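Local coordinates for alpha-L-rhamnosidase (Streptomyces avermitilis, PDB 3W5M), which hydrolyses terminal non-reducing alpha-L-rhamnose residues from citrus flavonoid glycosides and gum arabic, and carries a calcium-dependent module that binds L-rhamnose, at residues F159-D164 against D254-S259; A547-T552 against R564-G569; W897-P902 against E910-N915. All coordinates share one frame; numbering follows the deposited sequence.

Contact 1: residues F159-D164 against D254-S259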
loop_
_atom_site.group_PDB
_atom_site.type_symbol
_atom_site.label_atom_id
_atom_site.label_comp_id
_atom_site.label_asym_id
_atom_site.label_seq_id
_atom_site.Cartn_x
_atom_site.Cartn_y
_atom_site.Cartn_z
ATOM N N PHE A 159 24.247 -19.310 -35.430
ATOM C CA PHE A 159 25.127 -18.174 -35.704
ATOM C C PHE A 159 26.421 -18.318 -34.934
ATOM O O PHE A 159 26.390 -18.737 -33.760
ATOM C CB PHE A 159 24.470 -16.873 -35.244
ATOM C CG PHE A 159 23.124 -16.636 -35.887
ATOM C CD1 PHE A 159 22.003 -17.270 -35.366
ATOM C CD2 PHE A 159 22.992 -15.855 -37.041
ATOM C CE1 PHE A 159 20.751 -17.110 -35.963
ATOM C CE2 PHE A 159 21.733 -15.684 -37.628
ATOM C CZ PHE A 159 20.633 -16.308 -37.096
ATOM N N ARG A 160 27.510 -17.926 -35.590
ATOM C CA ARG A 160 28.836 -17.906 -34.978
ATOM C C ARG A 160 29.593 -16.646 -35.314
ATOM O O ARG A 160 29.448 -16.091 -36.418
ATOM C CB ARG A 160 29.669 -19.094 -35.489
ATOM C CG ARG A 160 29.311 -20.444 -34.885
ATOM C CD ARG A 160 30.117 -21.603 -35.497
ATOM N NE ARG A 160 31.565 -21.360 -35.523
ATOM C CZ ARG A 160 32.403 -21.706 -34.551
ATOM N NH1 ARG A 160 31.958 -22.318 -33.467
ATOM N NH2 ARG A 160 33.708 -21.455 -34.681
ATOM N N ARG A 161 30.442 -16.224 -34.378
ATOM C CA ARG A 161 31.410 -15.167 -34.651
ATOM C C ARG A 161 32.611 -15.332 -33.746
ATOM O O ARG A 161 32.496 -15.553 -32.554
ATOM C CB ARG A 161 30.830 -13.757 -34.497
ATOM C CG ARG A 161 31.771 -12.677 -35.022
ATOM C CD ARG A 161 31.177 -11.281 -35.000
ATOM N NE ARG A 161 32.206 -10.271 -35.229
ATOM C CZ ARG A 161 31.966 -8.968 -35.292
ATOM N NH1 ARG A 161 30.726 -8.510 -35.157
ATOM N NH2 ARG A 161 32.971 -8.130 -35.509
ATOM N N THR A 162 33.775 -15.264 -34.364
ATOM C CA THR A 162 35.022 -15.244 -33.601
ATOM C C THR A 162 35.567 -13.833 -33.643
ATOM O O THR A 162 35.793 -13.299 -34.729
ATOM C CB THR A 162 36.051 -16.245 -34.156
ATOM O OG1 THR A 162 35.511 -17.564 -34.041
ATOM C CG2 THR A 162 37.368 -16.151 -33.359
ATOM N N VAL A 163 35.768 -13.251 -32.457
ATOM C CA VAL A 163 36.246 -11.861 -32.300
ATOM C C VAL A 163 37.502 -11.776 -31.445
ATOM O O VAL A 163 37.643 -12.502 -30.455
ATOM C CB VAL A 163 35.171 -10.944 -31.675
ATOM C CG1 VAL A 163 34.157 -10.546 -32.726
ATOM C CG2 VAL A 163 34.504 -11.572 -30.445
ATOM N N ASP A 164 38.397 -10.870 -31.835
ATOM C CA ASP A 164 39.674 -10.659 -31.170
ATOM C C ASP A 164 39.471 -9.504 -30.184
ATOM O O ASP A 164 39.281 -8.351 -30.579
ATOM C CB ASP A 164 40.749 -10.324 -32.215
ATOM C CG ASP A 164 42.169 -10.389 -31.659
ATOM O OD1 ASP A 164 42.349 -10.581 -30.446
ATOM O OD2 ASP A 164 43.127 -10.249 -32.452
ATOM N N ASP A 254 25.776 -8.389 -36.588
ATOM C CA ASP A 254 25.913 -7.736 -37.907
ATOM C C ASP A 254 26.373 -8.790 -38.924
ATOM O O ASP A 254 26.415 -9.978 -38.587
ATOM C CB ASP A 254 26.821 -6.481 -37.867
ATOM C CG ASP A 254 28.265 -6.785 -37.449
ATOM O OD1 ASP A 254 28.752 -7.909 -37.642
ATOM O OD2 ASP A 254 28.918 -5.864 -36.917
ATOM N N ALA A 255 26.673 -8.378 -40.165
ATOM C CA ALA A 255 27.021 -9.334 -41.241
ATOM C C ALA A 255 28.419 -9.979 -41.101
ATOM O O ALA A 255 28.806 -10.836 -41.906
ATOM C CB ALA A 255 26.868 -8.676 -42.623
ATOM N N SER A 256 29.173 -9.558 -40.097
ATOM C CA SER A 256 30.426 -10.256 -39.754
ATOM C C SER A 256 30.198 -11.626 -39.089
ATOM O O SER A 256 31.164 -12.401 -38.914
ATOM C CB SER A 256 31.292 -9.360 -38.869
ATOM O OG SER A 256 31.693 -8.225 -39.624
ATOM N N TRP A 257 28.952 -11.920 -38.696
ATOM C CA TRP A 257 28.597 -13.213 -38.116
ATOM C C TRP A 257 28.303 -14.172 -39.240
ATOM O O TRP A 257 27.787 -13.761 -40.280
ATOM C CB TRP A 257 27.342 -13.125 -37.237
ATOM C CG TRP A 257 27.559 -12.416 -35.924
ATOM C CD1 TRP A 257 27.872 -11.089 -35.727
ATOM C CD2 TRP A 257 27.438 -12.997 -34.631
ATOM N NE1 TRP A 257 27.954 -10.827 -34.381
ATOM C CE2 TRP A 257 27.704 -11.981 -33.687
ATOM C CE3 TRP A 257 27.149 -14.295 -34.172
ATOM C CZ2 TRP A 257 27.694 -12.225 -32.292
ATOM C CZ3 TRP A 257 27.132 -14.534 -32.786
ATOM C CH2 TRP A 257 27.408 -13.505 -31.876
ATOM N N LYS A 258 28.615 -15.441 -39.017
ATOM C CA LYS A 258 28.253 -16.509 -39.956
ATOM C C LYS A 258 26.959 -17.129 -39.480
ATOM O O LYS A 258 26.714 -17.187 -38.276
ATOM C CB LYS A 258 29.342 -17.588 -40.014
ATOM C CG LYS A 258 30.651 -17.157 -40.645
ATOM C CD LYS A 258 30.456 -16.805 -42.120
ATOM C CE LYS A 258 31.741 -16.965 -42.930
ATOM N NZ LYS A 258 31.961 -18.363 -43.393
ATOM N N SER A 259 26.130 -17.602 -40.417
ATOM C CA SER A 259 24.880 -18.253 -40.069
ATOM C C SER A 259 24.641 -19.534 -40.862
ATOM O O SER A 259 25.151 -19.673 -41.970
ATOM C CB SER A 259 23.698 -17.293 -40.265
ATOM O OG SER A 259 22.496 -17.970 -39.843
HETATM O O HOH W 1 30.745 -5.723 -34.569
#
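F159 and R160 pair with S259 and K258 as antiparallel neighbours: R160 and K258 form the hydrogen-bonded pair, with R160 N to K258 O at 2.9 Å and K258 N to R160 O at 2.8 Å, and F159 and S259 the non-hydrogen-bonded one. Just before the short strand, a type I turn from D254 to W257 swings the chain beneath R161. That arginine runs extended with CG anti to the backbone N (chi1 -170°), which lays its methylenes over one face of the W257 indole. CB lies above the middle of the ring system, and CD makes a CH-pi contact 3.5 Å from the centroid of the five-membered ring. The guanidinium stands nearly upright on that ring, at 85°, with S256 CB over one of its faces. Its NH1 comes 3.2 Å from D254 OD1, a salt bridge of charge alone, and a water also links NH1 to D254 OD2; both belong to one of two conformers of R161 and are to that extent doubtful. D254 OD1 also takes the S256 N-H, making an Asx turn. On the F159 side, S259 OG lies over a face of the phenyl ring and is hydrogen-bonded to W158 O; W236 meets both F159 and W257 edge-to-face. An arginine suits this place in the CBM67 beta-sandwich: its aliphatic stem covers the tryptophan while its charge, answered by D254, stays near solvent.

Contact 2: residues A547-T552 against R564-G569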
loop_
_atom_site.group_PDB
_atom_site.type_symbol
_atom_site.label_atom_id
_atom_site.label_comp_id
_atom_site.label_asym_id
_atom_site.label_seq_id
_atom_site.Cartn_x
_atom_site.Cartn_y
_atom_site.Cartn_z
ATOM N N ALA A 547 9.881 -11.291 -6.661
ATOM C CA ALA A 547 10.018 -11.126 -5.199
ATOM C C ALA A 547 11.282 -11.838 -4.666
ATOM O O ALA A 547 11.236 -12.576 -3.678
ATOM C CB ALA A 547 8.746 -11.559 -4.436
ATOM N N THR A 548 12.386 -11.591 -5.349
ATOM C CA THR A 548 13.677 -12.206 -5.009
ATOM C C THR A 548 14.729 -11.166 -4.715
ATOM O O THR A 548 14.985 -10.269 -5.531
ATOM C CB THR A 548 14.166 -13.113 -6.153
ATOM O OG1 THR A 548 13.148 -14.069 -6.460
ATOM C CG2 THR A 548 15.475 -13.846 -5.748
ATOM N N ASP A 549 15.366 -11.300 -3.552
ATOM C CA ASP A 549 16.490 -10.418 -3.197
ATOM C C ASP A 549 17.770 -11.243 -3.215
ATOM O O ASP A 549 17.777 -12.401 -2.766
ATOM C CB ASP A 549 16.243 -9.768 -1.828
ATOM C CG ASP A 549 14.890 -9.024 -1.762
ATOM O OD1 ASP A 549 14.465 -8.460 -2.801
ATOM O OD2 ASP A 549 14.247 -8.979 -0.688
ATOM N N THR A 550 18.841 -10.649 -3.743
ATOM C CA THR A 550 20.075 -11.366 -3.998
ATOM C C THR A 550 21.161 -10.567 -3.305
ATOM O O THR A 550 21.205 -9.337 -3.432
ATOM C CB THR A 550 20.334 -11.445 -5.521
ATOM O OG1 THR A 550 19.194 -12.020 -6.186
ATOM C CG2 THR A 550 21.583 -12.273 -5.852
ATOM N N TYR A 551 22.028 -11.244 -2.543
ATOM C CA TYR A 551 23.087 -10.558 -1.831
ATOM C C TYR A 551 24.412 -11.266 -2.069
ATOM O O TYR A 551 24.504 -12.452 -1.845
ATOM C CB TYR A 551 22.815 -10.565 -0.321
ATOM C CG TYR A 551 23.908 -9.927 0.521
ATOM C CD1 TYR A 551 24.081 -8.534 0.546
ATOM C CD2 TYR A 551 24.773 -10.710 1.291
ATOM C CE1 TYR A 551 25.079 -7.944 1.308
ATOM C CE2 TYR A 551 25.777 -10.124 2.077
ATOM C CZ TYR A 551 25.924 -8.745 2.087
ATOM O OH TYR A 551 26.913 -8.142 2.833
ATOM N N THR A 552 25.425 -10.518 -2.504
ATOM C CA THR A 552 26.758 -11.079 -2.739
ATOM C C THR A 552 27.675 -10.577 -1.628
ATOM O O THR A 552 27.762 -9.392 -1.387
ATOM C CB THR A 552 27.300 -10.682 -4.125
ATOM O OG1 THR A 552 26.422 -11.189 -5.119
ATOM C CG2 THR A 552 28.692 -11.296 -4.368
ATOM N N ARG A 564 16.346 -2.029 0.725
ATOM C CA ARG A 564 15.792 -0.682 0.955
ATOM C C ARG A 564 14.660 -0.324 -0.028
ATOM O O ARG A 564 13.775 0.449 0.311
ATOM C CB ARG A 564 16.877 0.393 0.817
ATOM C CG ARG A 564 17.871 0.490 1.956
ATOM C CD ARG A 564 19.145 1.151 1.417
ATOM N NE ARG A 564 20.142 1.522 2.439
ATOM C CZ ARG A 564 21.308 0.893 2.598
ATOM N NH1 ARG A 564 21.608 -0.164 1.850
ATOM N NH2 ARG A 564 22.169 1.305 3.542
ATOM N N PHE A 565 14.740 -0.828 -1.251
ATOM C CA PHE A 565 13.881 -0.300 -2.326
ATOM C C PHE A 565 12.985 -1.337 -2.958
ATOM O O PHE A 565 12.674 -1.306 -4.182
ATOM C CB PHE A 565 14.751 0.431 -3.351
ATOM C CG PHE A 565 15.542 1.541 -2.736
ATOM C CD1 PHE A 565 14.878 2.635 -2.173
ATOM C CD2 PHE A 565 16.942 1.490 -2.680
ATOM C CE1 PHE A 565 15.578 3.669 -1.585
ATOM C CE2 PHE A 565 17.646 2.540 -2.114
ATOM C CZ PHE A 565 16.972 3.623 -1.555
ATOM N N THR A 566 12.575 -2.281 -2.126
ATOM C CA THR A 566 11.635 -3.316 -2.590
ATOM C C THR A 566 10.785 -3.693 -1.389
ATOM O O THR A 566 11.101 -3.318 -0.272
ATOM C CB THR A 566 12.357 -4.571 -3.152
ATOM O OG1 THR A 566 11.379 -5.439 -3.717
ATOM C CG2 THR A 566 13.070 -5.317 -2.039
ATOM N N PHE A 567 9.682 -4.395 -1.626
ATOM C CA PHE A 567 8.941 -5.033 -0.531
ATOM C C PHE A 567 8.218 -6.241 -1.055
ATOM O O PHE A 567 7.938 -6.306 -2.248
ATOM C CB PHE A 567 7.971 -4.078 0.200
ATOM C CG PHE A 567 6.758 -3.670 -0.597
ATOM C CD1 PHE A 567 6.788 -2.520 -1.414
ATOM C CD2 PHE A 567 5.550 -4.350 -0.448
ATOM C CE1 PHE A 567 5.640 -2.134 -2.111
ATOM C CE2 PHE A 567 4.411 -3.975 -1.160
ATOM C CZ PHE A 567 4.458 -2.851 -1.968
ATOM N N HIS A 568 7.938 -7.200 -0.169
ATOM C CA HIS A 568 7.260 -8.426 -0.590
ATOM C C HIS A 568 6.185 -8.773 0.432
ATOM O O HIS A 568 6.221 -8.329 1.591
ATOM C CB HIS A 568 8.243 -9.609 -0.691
ATOM C CG HIS A 568 9.635 -9.215 -1.102
ATOM N ND1 HIS A 568 9.942 -8.787 -2.377
ATOM C CD2 HIS A 568 10.800 -9.220 -0.410
ATOM C CE1 HIS A 568 11.238 -8.516 -2.442
ATOM N NE2 HIS A 568 11.786 -8.783 -1.265
ATOM N N GLY A 569 5.239 -9.590 -0.004
ATOM C CA GLY A 569 4.217 -10.173 0.882
ATOM C C GLY A 569 4.501 -11.667 1.025
ATOM O O GLY A 569 4.572 -12.388 0.023
#
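A547 and H568 bring the two backbones closest, CA to CA 6.0 Å, yet no backbone hydrogen bond joins the segments; the contact is made by side chains. The strand 548-552 belongs to a large sheet, whereas H568 begins a short strand paired with 506-508. D549 and H568 reach across the gap tip to tip. H568 NE2 donates to D549 OD2 at a short 2.5 Å, the N-H pointing fairly straight at the oxygen, which it meets on the syn side but 28° out of the carboxylate plane. The oxygen lies close to the plane of the imidazole, as a ring N-H requires. D549 CG sits anti to its own carbonyl carbon (chi1 -55°), directing the carboxylate at the histidine. T566 closes in on the acid from another side, its CG2 3.5 Å from D549 OD1, while its OG1 is turned off to the carbonyls of D432 and L433. Small A547 lets the ring approach: its CB is 3.7 Å from H568 ND1, and its carbonyl oxygen, bound by H527 ND1, lies over the rim of one ring face. D549 OD1 also accepts from E437 N, so the carboxylate is held by both a neighbouring strand and the histidine. An alanine in place of H568 would probably leave D549 OD2 without its donor and open a gap beside A547. In this buried concanavalin-like part of the enzyme, the nearby acid would be expected to favour a protonated imidazole; whatever its charge, the His-carboxylate hydrogen bond ties the sheet to the start of strand 568-570.

Contact 3: residues W897-P902 against E910-N915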
loop_
_atom_site.group_PDB
_atom_site.type_symbol
_atom_site.label_atom_id
_atom_site.label_comp_id
_atom_site.label_asym_id
_atom_site.label_seq_id
_atom_site.Cartn_x
_atom_site.Cartn_y
_atom_site.Cartn_z
ATOM N N TRP A 897 -12.761 -17.446 -1.086
ATOM C CA TRP A 897 -13.180 -18.342 -0.025
ATOM C C TRP A 897 -12.396 -19.676 -0.081
ATOM O O TRP A 897 -12.118 -20.291 0.953
ATOM C CB TRP A 897 -14.705 -18.569 -0.111
ATOM C CG TRP A 897 -15.509 -17.301 0.154
ATOM C CD1 TRP A 897 -16.255 -16.592 -0.750
ATOM C CD2 TRP A 897 -15.624 -16.603 1.406
ATOM N NE1 TRP A 897 -16.847 -15.502 -0.119
ATOM C CE2 TRP A 897 -16.491 -15.504 1.200
ATOM C CE3 TRP A 897 -15.105 -16.825 2.690
ATOM C CZ2 TRP A 897 -16.809 -14.597 2.224
ATOM C CZ3 TRP A 897 -15.432 -15.937 3.716
ATOM C CH2 TRP A 897 -16.284 -14.835 3.468
ATOM N N ASP A 898 -11.997 -20.064 -1.289
ATOM C CA ASP A 898 -11.270 -21.327 -1.517
ATOM C C ASP A 898 -9.868 -21.135 -2.074
ATOM O O ASP A 898 -9.454 -21.893 -2.938
ATOM C CB ASP A 898 -12.048 -22.197 -2.511
ATOM C CG ASP A 898 -12.347 -21.477 -3.801
ATOM O OD1 ASP A 898 -12.183 -20.240 -3.853
ATOM O OD2 ASP A 898 -12.747 -22.137 -4.785
ATOM N N SER A 899 -9.124 -20.136 -1.601
ATOM C CA SER A 899 -7.758 -19.952 -2.141
ATOM C C SER A 899 -6.920 -21.240 -2.014
ATOM O O SER A 899 -6.159 -21.574 -2.927
ATOM C CB SER A 899 -7.060 -18.735 -1.521
ATOM O OG SER A 899 -7.629 -17.553 -2.063
ATOM N N ILE A 900 -7.070 -21.938 -0.887
ATOM C CA ILE A 900 -6.760 -23.365 -0.794
ATOM C C ILE A 900 -8.110 -24.083 -0.842
ATOM O O ILE A 900 -9.000 -23.780 -0.035
ATOM C CB ILE A 900 -6.064 -23.765 0.516
ATOM C CG1 ILE A 900 -4.713 -23.042 0.675
ATOM C CG2 ILE A 900 -5.840 -25.280 0.538
ATOM C CD1 ILE A 900 -4.139 -23.064 2.086
ATOM N N GLN A 901 -8.272 -25.007 -1.788
ATOM C CA GLN A 901 -9.551 -25.715 -1.961
ATOM C C GLN A 901 -9.705 -26.899 -1.005
ATOM O O GLN A 901 -8.704 -27.371 -0.445
ATOM C CB GLN A 901 -9.704 -26.197 -3.393
ATOM C CG GLN A 901 -9.285 -25.170 -4.411
ATOM C CD GLN A 901 -9.985 -25.370 -5.724
ATOM O OE1 GLN A 901 -9.346 -25.589 -6.748
ATOM N NE2 GLN A 901 -11.311 -25.308 -5.704
ATOM N N PRO A 902 -10.958 -27.377 -0.807
ATOM C CA PRO A 902 -11.228 -28.449 0.159
ATOM C C PRO A 902 -10.479 -29.755 -0.140
ATOM O O PRO A 902 -10.214 -30.518 0.785
ATOM C CB PRO A 902 -12.748 -28.652 0.058
ATOM C CG PRO A 902 -13.265 -27.370 -0.490
ATOM C CD PRO A 902 -12.203 -26.898 -1.441
ATOM N N GLU A 910 -3.614 -17.768 -11.822
ATOM C CA GLU A 910 -3.924 -16.629 -12.665
ATOM C C GLU A 910 -4.463 -15.486 -11.815
ATOM O O GLU A 910 -4.294 -14.325 -12.167
ATOM C CB GLU A 910 -4.925 -16.993 -13.756
ATOM C CG GLU A 910 -4.266 -17.575 -14.998
ATOM C CD GLU A 910 -5.239 -18.351 -15.868
ATOM O OE1 GLU A 910 -6.437 -18.432 -15.501
ATOM O OE2 GLU A 910 -4.802 -18.889 -16.917
ATOM N N MET A 911 -5.118 -15.826 -10.711
ATOM C CA MET A 911 -5.549 -14.813 -9.732
ATOM C C MET A 911 -5.877 -15.480 -8.393
ATOM O O MET A 911 -6.986 -15.987 -8.194
ATOM C CB MET A 911 -6.735 -13.986 -10.266
ATOM C CG MET A 911 -6.964 -12.673 -9.516
ATOM S SD MET A 911 -8.623 -12.007 -9.862
ATOM C CE MET A 911 -9.623 -13.205 -8.991
ATOM N N ASN A 912 -4.895 -15.507 -7.485
ATOM C CA ASN A 912 -5.073 -16.157 -6.195
ATOM C C ASN A 912 -4.173 -15.664 -5.071
ATOM O O ASN A 912 -3.177 -16.319 -4.709
ATOM C CB ASN A 912 -4.928 -17.686 -6.311
ATOM C CG ASN A 912 -5.435 -18.396 -5.078
ATOM O OD1 ASN A 912 -6.411 -17.958 -4.471
ATOM N ND2 ASN A 912 -4.770 -19.485 -4.680
ATOM N N SER A 913 -4.570 -14.570 -4.448
ATOM C CA SER A 913 -3.793 -13.977 -3.344
ATOM C C SER A 913 -4.198 -14.520 -1.956
ATOM O O SER A 913 -5.373 -14.852 -1.711
ATOM C CB SER A 913 -3.916 -12.444 -3.427
ATOM O OG SER A 913 -3.982 -11.851 -2.133
ATOM N N PHE A 914 -3.226 -14.632 -1.051
ATOM C CA PHE A 914 -3.516 -15.017 0.322
ATOM C C PHE A 914 -3.541 -13.841 1.298
ATOM O O PHE A 914 -3.454 -14.036 2.513
ATOM C CB PHE A 914 -2.566 -16.117 0.790
ATOM C CG PHE A 914 -2.709 -17.377 -0.005
ATOM C CD1 PHE A 914 -2.022 -17.535 -1.203
ATOM C CD2 PHE A 914 -3.610 -18.361 0.392
ATOM C CE1 PHE A 914 -2.184 -18.692 -1.961
ATOM C CE2 PHE A 914 -3.781 -19.520 -0.357
ATOM C CZ PHE A 914 -3.075 -19.678 -1.538
ATOM N N ASN A 915 -3.687 -12.629 0.761
ATOM C CA ASN A 915 -3.655 -11.415 1.576
ATOM C C ASN A 915 -4.420 -10.250 0.898
ATOM O O ASN A 915 -3.820 -9.274 0.462
ATOM C CB ASN A 915 -2.174 -11.029 1.863
ATOM C CG ASN A 915 -2.010 -10.119 3.074
ATOM O OD1 ASN A 915 -2.978 -9.658 3.681
ATOM N ND2 ASN A 915 -0.750 -9.874 3.452
#
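S899 and N912 grip each other through two hydrogen bonds. The serine hydroxyl donates to N912 OD1 at 2.7 Å, and the same side-chain amide returns a bond from ND2 to S899 O at 3.1 Å, approaching that carbonyl from the side (C=O...N angle 121°). An asparagine fits here because it offers an acceptor and a donor a short step apart; its CG stands anti to the backbone N (chi1 -166°), which carries the amide toward S899. Next to this polar pair, F914 packs its ring against the loop: CE2 lies 3.6 Å from S899 CB and 3.8 Å from I900 CG1, the isoleucine crossing the phenylalanine at about a right angle. The serine is small enough to place its CB against the ring while its hydroxyl serves N912 and also accepts from R896 N. Farther out, S913 OG accepts the N915 N-H at 3.0 Å, an ST turn, and is hydrogen-bonded to H916 ND1, a rhamnose-binding residue. S913 N donates to E895 OE1, the inferred proton acceptor, and E529 OE1 takes the F914 N-H. Both segments belong to one long irregular loop of the (alpha/alpha)6-barrel domain, beside the catalytic centre. With no regular structure here, the reciprocal serine-asparagine bonds and F914 packing help, along with the loop's other bonds, to set the two parts against each other, consistent with a well-defined setting for E895 and H916.

Overall arrangement
Contact 1 lies far from the middle of the chain, in the rhamnose-binding CBM67, and is partly buried; contacts 2 and 3 are buried nearer the centre. Only contact 1 is built on strand pairing, with a salt bridge and water at its solvent side. Contact 2 joins a strand of a large sheet to the start of a short one through an acid-histidine bond, and contact 3 joins two parts of one long loop of the barrel domain by neutral hydrogen bonds and apolar packing. Contacts 2 and 3 share no element, yet their nearest atoms are about 6 Å apart, where the concanavalin-like and barrel parts adjoin; contact 1 is about 27 Å from contact 2 at nearest atoms.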